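Local coordinates for DUF4621 domain-containing protein (Parabacteroides distasonis, PDB 4H3W), which is of unknown function but is probably secreted and folds into two beta barrel domains, at residues A[129-134]-A[140-145]; A[201-206]-A[243-248]; A[251-256]-A[263-268]. All coordinates share one frame; numbering follows the deposited sequence.

Contact 1 (A[129-134]-A[140-145]); sequences SDFTLS and IWIGPL
At the seam between two sheets of a beta barrel domain, F131 on strand 126-134 packs against I140 and I142, which enter and form the short strand 141-142. The two backbones stand too far apart for sheet pairing, with CA atoms 7.4 Å apart for S129 and I142 and 7.8 Å for F131 and I140, so the contact is made chiefly by side chains. I140 CG1 sits over one face of the F131 ring, displaced toward the rim: it lies 4.0 Å from the ring centroid and 26° off the ring normal, which meets the geometry of a CH-pi contact. The same methylene also touches the methyl L133 CD2, at 3.6 Å. I140 CG2 also reaches the ring, 3.9 Å from F131 CD2. With chi1 at 48°, F131 carries its CG between the backbone N and the carbonyl carbon, and this lifts the ring off its own strand to receive I140. I142 meets the ring obliquely, its CD1 4.0 Å from F131 CE2, while its CG2 lies 3.5 Å from S129 OG. That hydroxyl is buried but satisfied by a hydrogen bond with N157 ND2. F131 and I142 both also touch L114 of strand 109-117. The arrangement is one of side-chain packing between the edge strands of two sheets, which face each other across the apolar core of a beta barrel or sandwich-like domain.

Contact 2 (A[201-206]-A[243-248]); sequences LTPAPE and MPFDMS
The P203 ring overlaps the carbonyl of P244 and one corner of the F245 ring, a small, mostly apolar contact in which a loop meets an inverse gamma turn. The loop is the link from strand 194-200, part of the sheet that includes 47-55 and 98-100, to strand 208-215, part of the sheet that includes 246-254. The turn is centred on P244; its closing bond, F245 N to M243 O at 3.0 Å, is weak. The turn leads into the strand that runs on to residue 254, so the contact sets the linker against the turn that precedes that strand, with the CA atoms of P203 and P244 7.1 Å apart.

P203 supplies most of the touching surface on its side, and CG does the work. This atom lies 3.7 Å from P244 O, so the carbonyl put out by the turn abuts the proline's flank. F245 brings its ring in by a first torsion of -45°, with CG anti to the carbonyl carbon; the F245 and P203 side chains cross at about a right angle. Beyond the two segments, F245 also meets the F207 ring, the planes at about 30° to each other, and touches L301 of strand 294-302. On the linker side, T202 O accepts a hydrogen bond from T95 OG1, in the chain just ahead of strand 98-100. All three touching residues are buried. The two proline rings meet with P203 CD lying 4.0 Å from P244 CG, and P203 CG approaches F245 CE1 obliquely to 3.7 Å.

Contact 3 (A[251-256]-A[263-268]); sequences MVIMDE and IQFPAQ
F265 pushes the CD1-CE1 side of its ring into the hollow between M251, a selenomethionine, and I253, two residues that point the same way from strand 246-254. The ring enters edge first: M251 O lies in its plane at the rim, 3.6 Å from F265 CD1, and I253 CG1 also sits at the edge, near the plane. M251 forms one wall. Its CG touches F265 CE1 at 4.0 Å; CG anti to the backbone N (chi1 173°) and an extended chi2 place SE 4.9 Å from the ring centroid, 31° off the normal, an oblique Met-aromatic contact, and the bend at chi3 only turns CE. The other wall is I253, whose CG1 serves two bumps at once, meeting both the ring edge and I263 CG2, the latter at 4.0 Å. Two alternate residues of the loop, I263 and F265, thus both reach I253 CG1. With an alanine here in place of F265, the hollow between M251 and I253 would probably lose its filler and the selenium its aromatic partner.

Alongside this apolar packing the backbones are spaced by water. Water 3 accepts from M251 N at 2.8 Å and donates to F265 O at 2.9 Å. Water 4 accepts from I253 N at 2.8 Å and also binds I263 O. Water 2 lies 2.7 Å from I263 O and joins it to M251 O, while water 1 accepts from F265 N. Direct backbone bonds hold the strand to this loop at both ends, I249 with Q268 and I253 with V261. The chemistry is consistent with a water-filled separation between strand and loop, where waters link the peptide groups while the apolar side chains pack beside them.

The three contacts follow one another along the chain and along the long axis of the molecule. Contact 1 and contact 3 lie on opposite sides of the chain's centre, their centres 49 Å apart, and contact 2 sits between them, 8 Å from that centre, 28 Å from contact 1 and 23 Å from contact 3. Contacts 2 and 3 share strand 246-254, one near its start and one near its end, and meet where S248 OG lies 3.4 Å from A267 CB. Contact 1 touches neither. Contacts 1 and 3 thus probably belong to different barrel domains, with contact 2 near their junction.

Contact 1 (A[129-134]-A[140-145])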
ATOM      1  N   SER A 129      -1.136 -23.788  -1.174  1.00 33.02           N
ATOM      2  CA  SER A 129      -1.071 -24.246  -2.575  1.00 36.66           C
ATOM      3  C   SER A 129      -0.334 -25.587  -2.677  1.00 35.51           C
ATOM      4  O   SER A 129       0.621 -25.819  -1.947  1.00 36.10           O
ATOM      5  CB  SER A 129      -0.374 -23.204  -3.459  1.00 33.01           C
ATOM      6  OG  SER A 129      -1.115 -21.997  -3.553  1.00 37.41           O
ATOM      7  N   ASP A 130      -0.764 -26.439  -3.613  1.00 40.61           N
ATOM      8  CA  ASP A 130      -0.160 -27.757  -3.857  1.00 40.00           C
ATOM      9  C   ASP A 130       0.663 -27.774  -5.141  1.00 37.40           C
ATOM     10  O   ASP A 130       0.323 -27.096  -6.117  1.00 39.27           O
ATOM     11  CB  ASP A 130      -1.218 -28.848  -4.005  1.00 42.76           C
ATOM     12  CG  ASP A 130      -2.032 -29.097  -2.724  1.00 52.90           C
ATOM     13  OD1 ASP A 130      -1.588 -28.694  -1.627  1.00 48.75           O
ATOM     14  OD2 ASP A 130      -3.108 -29.741  -2.831  1.00 52.45           O
ATOM     15  N   PHE A 131       1.732 -28.557  -5.138  1.00 40.30           N
ATOM     16  CA  PHE A 131       2.614 -28.659  -6.296  1.00 37.09           C
ATOM     17  C   PHE A 131       3.547 -29.819  -6.091  1.00 40.53           C
ATOM     18  O   PHE A 131       3.674 -30.330  -4.987  1.00 40.55           O
ATOM     19  CB  PHE A 131       3.430 -27.373  -6.505  1.00 34.51           C
ATOM     20  CG  PHE A 131       4.089 -26.884  -5.254  1.00 34.57           C
ATOM     21  CD1 PHE A 131       5.321 -27.377  -4.857  1.00 39.10           C
ATOM     22  CD2 PHE A 131       3.448 -25.946  -4.453  1.00 33.88           C
ATOM     23  CE1 PHE A 131       5.915 -26.940  -3.683  1.00 40.69           C
ATOM     24  CE2 PHE A 131       4.033 -25.497  -3.284  1.00 35.45           C
ATOM     25  CZ  PHE A 131       5.275 -25.996  -2.904  1.00 38.28           C
ATOM     26  N   THR A 132       4.237 -30.208  -7.157  1.00 42.95           N
ATOM     27  CA  THR A 132       5.253 -31.241  -7.086  1.00 48.26           C
ATOM     28  C   THR A 132       6.624 -30.624  -7.323  1.00 47.27           C
ATOM     29  O   THR A 132       6.809 -29.835  -8.244  1.00 47.94           O
ATOM     30  CB  THR A 132       4.967 -32.345  -8.111  1.00 51.24           C
ATOM     31  OG1 THR A 132       3.721 -32.961  -7.767  1.00 49.90           O
ATOM     32  CG2 THR A 132       6.059 -33.394  -8.117  1.00 55.27           C
ATOM     33  N   LEU A 133       7.554 -30.930  -6.429  1.00 44.67           N
ATOM     34  CA  LEU A 133       8.927 -30.526  -6.590  1.00 43.92           C
ATOM     35  C   LEU A 133       9.664 -31.692  -7.204  1.00 45.65           C
ATOM     36  O   LEU A 133       9.716 -32.761  -6.594  1.00 45.42           O
ATOM     37  CB  LEU A 133       9.573 -30.177  -5.257  1.00 44.51           C
ATOM     38  CG  LEU A 133       9.141 -28.872  -4.583  1.00 46.37           C
ATOM     39  CD1 LEU A 133       9.943 -28.656  -3.303  1.00 48.52           C
ATOM     40  CD2 LEU A 133       9.308 -27.713  -5.545  1.00 44.16           C
ATOM     41  N   SER A 134      10.198 -31.502  -8.411  1.00 47.56           N
ATOM     42  CA  SER A 134      11.015 -32.532  -9.038  1.00 47.25           C
ATOM     43  C   SER A 134      12.290 -31.955  -9.633  1.00 49.41           C
ATOM     44  O   SER A 134      12.460 -30.739  -9.737  1.00 45.84           O
ATOM     45  CB  SER A 134      10.228 -33.261 -10.136  1.00 49.27           C
ATOM     46  OG  SER A 134       9.918 -32.385 -11.206  1.00 49.60           O
ATOM     47  N   ILE A 140       8.838 -23.039  -8.077  1.00 32.51           N
ATOM     48  CA  ILE A 140       7.425 -22.796  -8.026  1.00 33.60           C
ATOM     49  C   ILE A 140       7.146 -21.312  -7.941  1.00 31.59           C
ATOM     50  O   ILE A 140       7.876 -20.589  -7.262  1.00 34.93           O
ATOM     51  CB  ILE A 140       6.822 -23.527  -6.798  1.00 36.01           C
ATOM     52  CG1 ILE A 140       7.231 -24.999  -6.805  1.00 40.65           C
ATOM     53  CG2 ILE A 140       5.322 -23.409  -6.779  1.00 39.26           C
ATOM     54  CD1 ILE A 140       6.749 -25.813  -7.994  1.00 41.59           C
ATOM     55  N   TRP A 141       6.077 -20.860  -8.614  1.00 29.75           N
ATOM     56  CA  TRP A 141       5.598 -19.476  -8.505  1.00 28.89           C
ATOM     57  C   TRP A 141       4.125 -19.512  -8.068  1.00 28.22           C
ATOM     58  O   TRP A 141       3.292 -20.058  -8.782  1.00 26.79           O
ATOM     59  CB  TRP A 141       5.772 -18.722  -9.831  1.00 27.82           C
ATOM     60  CG  TRP A 141       5.297 -17.285  -9.888  1.00 29.36           C
ATOM     61  CD1 TRP A 141       4.034 -16.794  -9.585  1.00 28.94           C
ATOM     62  CD2 TRP A 141       6.059 -16.159 -10.319  1.00 29.86           C
ATOM     63  NE1 TRP A 141       3.989 -15.438  -9.798  1.00 27.88           N
ATOM     64  CE2 TRP A 141       5.208 -15.020 -10.259  1.00 29.76           C
ATOM     65  CE3 TRP A 141       7.387 -15.991 -10.740  1.00 30.19           C
ATOM     66  CZ2 TRP A 141       5.647 -13.732 -10.616  1.00 28.03           C
ATOM     67  CZ3 TRP A 141       7.823 -14.705 -11.098  1.00 31.85           C
ATOM     68  CH2 TRP A 141       6.950 -13.592 -11.028  1.00 32.14           C
ATOM     69  N   ILE A 142       3.835 -18.991  -6.881  1.00 27.17           N
ATOM     70  CA  ILE A 142       2.470 -18.971  -6.346  1.00 27.68           C
ATOM     71  C   ILE A 142       1.920 -17.538  -6.310  1.00 27.24           C
ATOM     72  O   ILE A 142       2.471 -16.661  -5.645  1.00 29.31           O
ATOM     73  CB  ILE A 142       2.431 -19.552  -4.932  1.00 26.27           C
ATOM     74  CG1 ILE A 142       2.827 -21.016  -4.953  1.00 27.77           C
ATOM     75  CG2 ILE A 142       1.036 -19.381  -4.311  1.00 29.48           C
ATOM     76  CD1 ILE A 142       3.379 -21.551  -3.637  1.00 26.74           C
ATOM     77  N   GLY A 143       0.835 -17.309  -7.022  1.00 28.63           N
ATOM     78  CA  GLY A 143       0.185 -16.005  -7.029  1.00 25.55           C
ATOM     79  C   GLY A 143      -1.044 -16.013  -7.908  1.00 26.07           C
ATOM     80  O   GLY A 143      -1.383 -17.023  -8.505  1.00 28.66           O
ATOM     81  N   PRO A 144      -1.671 -14.856  -8.060  1.00 27.99           N
ATOM     82  CA  PRO A 144      -2.924 -14.760  -8.815  1.00 27.72           C
ATOM     83  C   PRO A 144      -2.697 -14.652 -10.342  1.00 30.12           C
ATOM     84  O   PRO A 144      -3.584 -15.015 -11.096  1.00 25.57           O
ATOM     85  CB  PRO A 144      -3.578 -13.488  -8.252  1.00 28.76           C
ATOM     86  CG  PRO A 144      -2.441 -12.675  -7.795  1.00 25.38           C
ATOM     87  CD  PRO A 144      -1.387 -13.627  -7.318  1.00 25.30           C
ATOM     88  N   LEU A 145      -1.496 -14.277 -10.795  1.00 27.27           N
ATOM     89  CA  LEU A 145      -1.276 -14.047 -12.233  1.00 26.79           C
ATOM     90  C   LEU A 145      -0.116 -14.873 -12.769  1.00 28.58           C
ATOM     91  O   LEU A 145       0.956 -14.883 -12.187  1.00 26.48           O
ATOM     92  CB  LEU A 145      -1.045 -12.557 -12.496  1.00 26.20           C
ATOM     93  CG  LEU A 145      -2.265 -11.653 -12.096  1.00 28.26           C
ATOM     94  CD1 LEU A 145      -1.910 -10.195 -12.315  1.00 30.38           C
ATOM     95  CD2 LEU A 145      -3.500 -12.011 -12.868  1.00 32.28           C
TER

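Contact 2 (A[201-206]-A[243-248])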
ATOM      1  N   LEU A 201       3.722  -2.724  -5.417  1.00 26.52           N
ATOM      2  CA  LEU A 201       2.758  -1.744  -5.027  1.00 27.16           C
ATOM      3  C   LEU A 201       1.946  -1.320  -6.254  1.00 27.88           C
ATOM      4  O   LEU A 201       2.052  -0.185  -6.720  1.00 27.31           O
ATOM      5  CB  LEU A 201       3.438  -0.548  -4.308  1.00 26.53           C
ATOM      6  CG  LEU A 201       4.078  -0.946  -2.969  1.00 34.69           C
ATOM      7  CD1 LEU A 201       4.847   0.180  -2.316  1.00 28.99           C
ATOM      8  CD2 LEU A 201       3.011  -1.434  -2.006  1.00 44.90           C
ATOM      9  N   THR A 202       1.136  -2.268  -6.747  1.00 26.15           N
ATOM     10  CA  THR A 202       0.123  -2.046  -7.764  1.00 25.84           C
ATOM     11  C   THR A 202      -1.205  -2.224  -7.070  1.00 22.51           C
ATOM     12  O   THR A 202      -1.609  -3.360  -6.807  1.00 23.37           O
ATOM     13  CB  THR A 202       0.263  -3.034  -8.934  1.00 27.48           C
ATOM     14  OG1 THR A 202       1.502  -2.826  -9.553  1.00 30.79           O
ATOM     15  CG2 THR A 202      -0.773  -2.806 -10.011  1.00 28.99           C
ATOM     16  N   PRO A 203      -1.849  -1.131  -6.664  1.00 21.74           N
ATOM     17  CA  PRO A 203      -3.122  -1.300  -5.916  1.00 21.82           C
ATOM     18  C   PRO A 203      -4.230  -2.013  -6.715  1.00 20.39           C
ATOM     19  O   PRO A 203      -4.328  -1.820  -7.917  1.00 23.95           O
ATOM     20  CB  PRO A 203      -3.562   0.131  -5.631  1.00 22.70           C
ATOM     21  CG  PRO A 203      -2.255   0.920  -5.704  1.00 25.95           C
ATOM     22  CD  PRO A 203      -1.459   0.281  -6.787  1.00 23.74           C
ATOM     23  N   ALA A 204      -5.000  -2.827  -6.026  1.00 22.66           N
ATOM     24  CA  ALA A 204      -6.199  -3.474  -6.527  1.00 22.66           C
ATOM     25  C   ALA A 204      -7.402  -2.645  -6.096  1.00 23.21           C
ATOM     26  O   ALA A 204      -7.244  -1.758  -5.267  1.00 22.57           O
ATOM     27  CB  ALA A 204      -6.291  -4.887  -5.964  1.00 24.55           C
ATOM     28  N   PRO A 205      -8.592  -2.933  -6.629  1.00 22.29           N
ATOM     29  CA  PRO A 205      -9.803  -2.138  -6.273  1.00 27.64           C
ATOM     30  C   PRO A 205     -10.064  -1.976  -4.779  1.00 23.85           C
ATOM     31  O   PRO A 205     -10.531  -0.916  -4.366  1.00 29.18           O
ATOM     32  CB  PRO A 205     -10.947  -2.924  -6.966  1.00 26.79           C
ATOM     33  CG  PRO A 205     -10.272  -3.604  -8.122  1.00 29.11           C
ATOM     34  CD  PRO A 205      -8.877  -3.931  -7.677  1.00 25.76           C
ATOM     35  N   GLU A 206      -9.770  -2.977  -3.954  1.00 24.23           N
ATOM     36  CA  GLU A 206     -10.043  -2.876  -2.520  1.00 26.74           C
ATOM     37  C   GLU A 206      -8.986  -2.092  -1.722  1.00 24.47           C
ATOM     38  O   GLU A 206      -9.097  -1.919  -0.494  1.00 22.35           O
ATOM     39  CB  GLU A 206     -10.173  -4.254  -1.889  1.00 34.76           C
ATOM     40  CG  GLU A 206     -11.462  -4.986  -2.245  1.00 44.37           C
ATOM     41  CD  GLU A 206     -11.575  -6.315  -1.491  1.00 57.46           C
ATOM     42  OE1 GLU A 206     -11.652  -6.320  -0.232  1.00 56.76           O
ATOM     43  OE2 GLU A 206     -11.572  -7.360  -2.155  1.00 61.51           O
HETATM   44  N   MSE A 243      -0.454   9.369  -9.726  1.00 28.29           N
HETATM   45  CA  MSE A 243      -0.356   8.172  -8.917  1.00 25.95           C
HETATM   46  C   MSE A 243      -1.549   7.271  -9.177  1.00 27.68           C
HETATM   47  O   MSE A 243      -2.618   7.741  -9.552  1.00 32.63           O
HETATM   48  CB  MSE A 243      -0.327   8.548  -7.435  1.00 24.01           C
HETATM   49  CG  MSE A 243       1.017   9.174  -7.066  1.00 25.84           C
HETATM   50 SE   MSE A 243       1.041   9.617  -5.134  0.75 33.31          SE
HETATM   51  CE  MSE A 243       2.050  11.279  -5.431  1.00 37.22           C
ATOM     52  N   PRO A 244      -1.399   5.968  -8.923  1.00 26.15           N
ATOM     53  CA  PRO A 244      -2.451   4.977  -9.220  1.00 26.10           C
ATOM     54  C   PRO A 244      -3.477   4.809  -8.092  1.00 31.36           C
ATOM     55  O   PRO A 244      -3.723   3.685  -7.652  1.00 38.10           O
ATOM     56  CB  PRO A 244      -1.624   3.703  -9.392  1.00 26.52           C
ATOM     57  CG  PRO A 244      -0.542   3.859  -8.351  1.00 24.60           C
ATOM     58  CD  PRO A 244      -0.181   5.317  -8.405  1.00 24.92           C
ATOM     59  N   PHE A 245      -4.005   5.925  -7.576  1.00 25.80           N
ATOM     60  CA  PHE A 245      -5.035   5.956  -6.589  1.00 27.87           C
ATOM     61  C   PHE A 245      -6.062   6.961  -7.017  1.00 25.89           C
ATOM     62  O   PHE A 245      -5.708   8.017  -7.524  1.00 25.21           O
ATOM     63  CB  PHE A 245      -4.552   6.472  -5.212  1.00 28.16           C
ATOM     64  CG  PHE A 245      -3.269   5.907  -4.732  1.00 27.63           C
ATOM     65  CD1 PHE A 245      -3.203   4.616  -4.268  1.00 30.22           C
ATOM     66  CD2 PHE A 245      -2.135   6.706  -4.680  1.00 31.07           C
ATOM     67  CE1 PHE A 245      -1.983   4.100  -3.767  1.00 29.27           C
ATOM     68  CE2 PHE A 245      -0.930   6.208  -4.212  1.00 33.55           C
ATOM     69  CZ  PHE A 245      -0.849   4.908  -3.759  1.00 29.52           C
ATOM     70  N   ASP A 246      -7.332   6.673  -6.772  1.00 27.22           N
ATOM     71  CA  ASP A 246      -8.350   7.712  -6.750  1.00 25.01           C
ATOM     72  C   ASP A 246      -8.294   8.416  -5.383  1.00 26.78           C
ATOM     73  O   ASP A 246      -7.828   7.835  -4.417  1.00 25.03           O
ATOM     74  CB  ASP A 246      -9.731   7.132  -6.976  1.00 27.64           C
ATOM     75  CG  ASP A 246      -9.951   6.665  -8.391  1.00 32.61           C
ATOM     76  OD1 ASP A 246      -9.339   7.192  -9.358  1.00 31.34           O
ATOM     77  OD2 ASP A 246     -10.751   5.735  -8.526  1.00 33.78           O
HETATM   78  N   MSE A 247      -8.711   9.674  -5.298  1.00 26.56           N
HETATM   79  CA  MSE A 247      -8.615  10.415  -4.035  1.00 25.10           C
HETATM   80  C   MSE A 247      -9.940  11.050  -3.725  1.00 29.72           C
HETATM   81  O   MSE A 247     -10.620  11.577  -4.610  1.00 30.19           O
HETATM   82  CB  MSE A 247      -7.552  11.505  -4.117  1.00 27.86           C
HETATM   83  CG  MSE A 247      -6.219  10.919  -4.567  1.00 30.69           C
HETATM   84 SE   MSE A 247      -4.899  12.385  -4.638  0.75 32.32          SE
HETATM   85  CE  MSE A 247      -3.244  11.275  -4.751  1.00 45.18           C
ATOM     86  N   SER A 248     -10.334  10.964  -2.464  1.00 24.03           N
ATOM     87  CA  SER A 248     -11.395  11.759  -1.902  1.00 24.34           C
ATOM     88  C   SER A 248     -10.700  12.708  -0.939  1.00 23.37           C
ATOM     89  O   SER A 248     -10.096  12.269   0.072  1.00 22.55           O
ATOM     90  CB  SER A 248     -12.431  10.894  -1.187  1.00 25.41           C
ATOM     91  OG  SER A 248     -13.435  11.716  -0.641  1.00 26.48           O
TER

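Contact 3 (A[251-256]-A[263-268])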
HETATM    1  N   MSE A 251     -10.557  18.528   3.419  1.00 27.06           N
HETATM    2  CA  MSE A 251      -9.725  19.666   3.784  1.00 26.65           C
HETATM    3  C   MSE A 251      -9.898  20.032   5.239  1.00 24.72           C
HETATM    4  O   MSE A 251     -11.030  20.209   5.728  1.00 28.02           O
HETATM    5  CB  MSE A 251     -10.114  20.855   2.888  1.00 26.52           C
HETATM    6  CG  MSE A 251      -9.382  22.109   3.349  1.00 29.62           C
HETATM    7 SE   MSE A 251      -9.533  23.561   2.027  0.75 31.57          SE
HETATM    8  CE  MSE A 251      -8.379  22.829   0.637  1.00 35.52           C
ATOM      9  N   VAL A 252      -8.778  20.178   5.947  1.00 26.50           N
ATOM     10  CA  VAL A 252      -8.797  20.685   7.300  1.00 23.80           C
ATOM     11  C   VAL A 252      -7.975  21.947   7.378  1.00 25.57           C
ATOM     12  O   VAL A 252      -6.840  22.013   6.923  1.00 28.72           O
ATOM     13  CB  VAL A 252      -8.274  19.661   8.331  1.00 29.01           C
ATOM     14  CG1 VAL A 252      -8.478  20.182   9.761  1.00 28.27           C
ATOM     15  CG2 VAL A 252      -8.957  18.306   8.137  1.00 32.80           C
ATOM     16  N   ILE A 253      -8.575  22.967   7.979  1.00 25.74           N
ATOM     17  CA  ILE A 253      -7.917  24.226   8.173  1.00 26.71           C
ATOM     18  C   ILE A 253      -7.352  24.205   9.577  1.00 29.97           C
ATOM     19  O   ILE A 253      -8.094  23.964  10.503  1.00 29.14           O
ATOM     20  CB  ILE A 253      -8.903  25.407   8.025  1.00 26.02           C
ATOM     21  CG1 ILE A 253      -9.659  25.350   6.684  1.00 28.01           C
ATOM     22  CG2 ILE A 253      -8.167  26.731   8.186  1.00 27.59           C
ATOM     23  CD1 ILE A 253      -8.775  25.477   5.486  1.00 28.78           C
HETATM   24  N   MSE A 254      -6.055  24.512   9.702  1.00 31.26           N
HETATM   25  CA  MSE A 254      -5.327  24.464  10.964  1.00 31.17           C
HETATM   26  C   MSE A 254      -4.848  25.837  11.391  1.00 28.28           C
HETATM   27  O   MSE A 254      -4.412  26.656  10.573  1.00 29.41           O
HETATM   28  CB  MSE A 254      -4.073  23.611  10.804  1.00 31.93           C
HETATM   29  CG  MSE A 254      -4.290  22.188  10.289  1.00 35.69           C
HETATM   30 SE   MSE A 254      -5.053  21.148  11.755  0.75 41.65          SE
HETATM   31  CE  MSE A 254      -3.430  20.208  12.427  1.00 46.48           C
ATOM     32  N   ASP A 255      -4.885  26.090  12.699  1.00 29.51           N
ATOM     33  CA  ASP A 255      -4.414  27.341  13.268  1.00 30.01           C
ATOM     34  C   ASP A 255      -2.901  27.298  13.559  1.00 33.42           C
ATOM     35  O   ASP A 255      -2.233  26.301  13.235  1.00 31.70           O
ATOM     36  CB  ASP A 255      -5.260  27.685  14.488  1.00 32.62           C
ATOM     37  CG  ASP A 255      -4.897  26.876  15.749  1.00 37.45           C
ATOM     38  OD1 ASP A 255      -3.869  26.148  15.816  1.00 41.51           O
ATOM     39  OD2 ASP A 255      -5.660  27.021  16.714  1.00 35.92           O
ATOM     40  N   GLU A 256      -2.363  28.382  14.105  1.00 34.79           N
ATOM     41  CA  GLU A 256      -0.903  28.505  14.324  1.00 35.85           C
ATOM     42  C   GLU A 256      -0.331  27.460  15.286  1.00 36.75           C
ATOM     43  O   GLU A 256       0.868  27.213  15.272  1.00 39.18           O
ATOM     44  CB  GLU A 256      -0.533  29.896  14.826  1.00 41.18           C
ATOM     45  CG  GLU A 256      -1.145  30.295  16.156  1.00 45.83           C
ATOM     46  CD  GLU A 256      -0.838  31.744  16.542  1.00 46.95           C
ATOM     47  OE1 GLU A 256       0.175  32.306  16.074  1.00 49.68           O
ATOM     48  OE2 GLU A 256      -1.610  32.313  17.325  1.00 48.83           O
ATOM     49  N   ILE A 263     -14.369  24.252  11.042  1.00 31.24           N
ATOM     50  CA  ILE A 263     -15.056  24.402   9.771  1.00 31.00           C
ATOM     51  C   ILE A 263     -14.911  23.094   8.999  1.00 30.38           C
ATOM     52  O   ILE A 263     -13.787  22.526   8.891  1.00 28.23           O
ATOM     53  CB  ILE A 263     -14.513  25.627   9.001  1.00 33.05           C
ATOM     54  CG1 ILE A 263     -15.098  25.678   7.596  1.00 33.95           C
ATOM     55  CG2 ILE A 263     -12.996  25.584   8.936  1.00 32.17           C
ATOM     56  CD1 ILE A 263     -14.814  26.986   6.902  1.00 42.16           C
ATOM     57  N   GLN A 264     -16.046  22.592   8.517  1.00 28.06           N
ATOM     58  CA  GLN A 264     -16.050  21.400   7.717  1.00 27.35           C
ATOM     59  C   GLN A 264     -16.571  21.656   6.316  1.00 25.22           C
ATOM     60  O   GLN A 264     -17.284  22.603   6.081  1.00 27.32           O
ATOM     61  CB  GLN A 264     -16.889  20.317   8.417  1.00 27.78           C
ATOM     62  CG  GLN A 264     -16.283  19.938   9.774  1.00 30.54           C
ATOM     63  CD  GLN A 264     -16.717  20.869  10.863  1.00 31.17           C
ATOM     64  OE1 GLN A 264     -17.866  21.300  10.882  1.00 30.66           O
ATOM     65  NE2 GLN A 264     -15.795  21.231  11.755  1.00 31.41           N
ATOM     66  N   PHE A 265     -16.191  20.784   5.400  1.00 25.66           N
ATOM     67  CA  PHE A 265     -16.621  20.841   4.013  1.00 27.05           C
ATOM     68  C   PHE A 265     -16.899  19.451   3.435  1.00 25.40           C
ATOM     69  O   PHE A 265     -16.293  18.469   3.868  1.00 22.81           O
ATOM     70  CB  PHE A 265     -15.547  21.433   3.116  1.00 28.17           C
ATOM     71  CG  PHE A 265     -14.765  22.596   3.679  1.00 25.69           C
ATOM     72  CD1 PHE A 265     -13.600  22.400   4.419  1.00 27.53           C
ATOM     73  CD2 PHE A 265     -15.091  23.881   3.328  1.00 26.59           C
ATOM     74  CE1 PHE A 265     -12.845  23.484   4.886  1.00 30.43           C
ATOM     75  CE2 PHE A 265     -14.334  24.967   3.761  1.00 29.31           C
ATOM     76  CZ  PHE A 265     -13.218  24.766   4.554  1.00 26.90           C
ATOM     77  N   PRO A 266     -17.829  19.355   2.461  1.00 25.06           N
ATOM     78  CA  PRO A 266     -17.973  18.085   1.735  1.00 27.41           C
ATOM     79  C   PRO A 266     -16.624  17.689   1.150  1.00 28.30           C
ATOM     80  O   PRO A 266     -15.862  18.557   0.716  1.00 27.49           O
ATOM     81  CB  PRO A 266     -19.012  18.397   0.643  1.00 29.34           C
ATOM     82  CG  PRO A 266     -19.744  19.597   1.142  1.00 24.27           C
ATOM     83  CD  PRO A 266     -18.828  20.368   2.056  1.00 25.23           C
ATOM     84  N   ALA A 267     -16.290  16.406   1.219  1.00 29.84           N
ATOM     85  CA  ALA A 267     -15.102  15.921   0.575  1.00 26.97           C
ATOM     86  C   ALA A 267     -15.186  16.162  -0.937  1.00 24.63           C
ATOM     87  O   ALA A 267     -16.273  16.285  -1.504  1.00 26.04           O
ATOM     88  CB  ALA A 267     -14.908  14.444   0.873  1.00 31.46           C
ATOM     89  N   GLN A 268     -14.055  16.303  -1.584  1.00 22.73           N
ATOM     90  CA  GLN A 268     -14.014  16.494  -3.028  1.00 25.23           C
ATOM     91  C   GLN A 268     -13.298  15.355  -3.739  1.00 25.10           C
ATOM     92  O   GLN A 268     -12.155  15.069  -3.419  1.00 21.90           O
ATOM     93  CB  GLN A 268     -13.308  17.824  -3.296  1.00 26.45           C
ATOM     94  CG  GLN A 268     -14.156  19.024  -2.909  1.00 27.40           C
ATOM     95  CD  GLN A 268     -15.299  19.260  -3.878  1.00 28.45           C
ATOM     96  OE1 GLN A 268     -15.114  19.772  -4.962  1.00 27.91           O
ATOM     97  NE2 GLN A 268     -16.479  18.874  -3.486  1.00 31.99           N
TER
HETATM   98  O   HOH W   1     -14.126  18.828   6.125  1.00 27.21           O
HETATM   99  O   HOH W   2     -12.517  20.316   8.043  1.00 29.52           O
HETATM  100  O   HOH W   3     -13.402  18.510   3.419  1.00 34.14           O
HETATM  101  O   HOH W   4     -10.994  22.880   9.364  1.00 32.89           O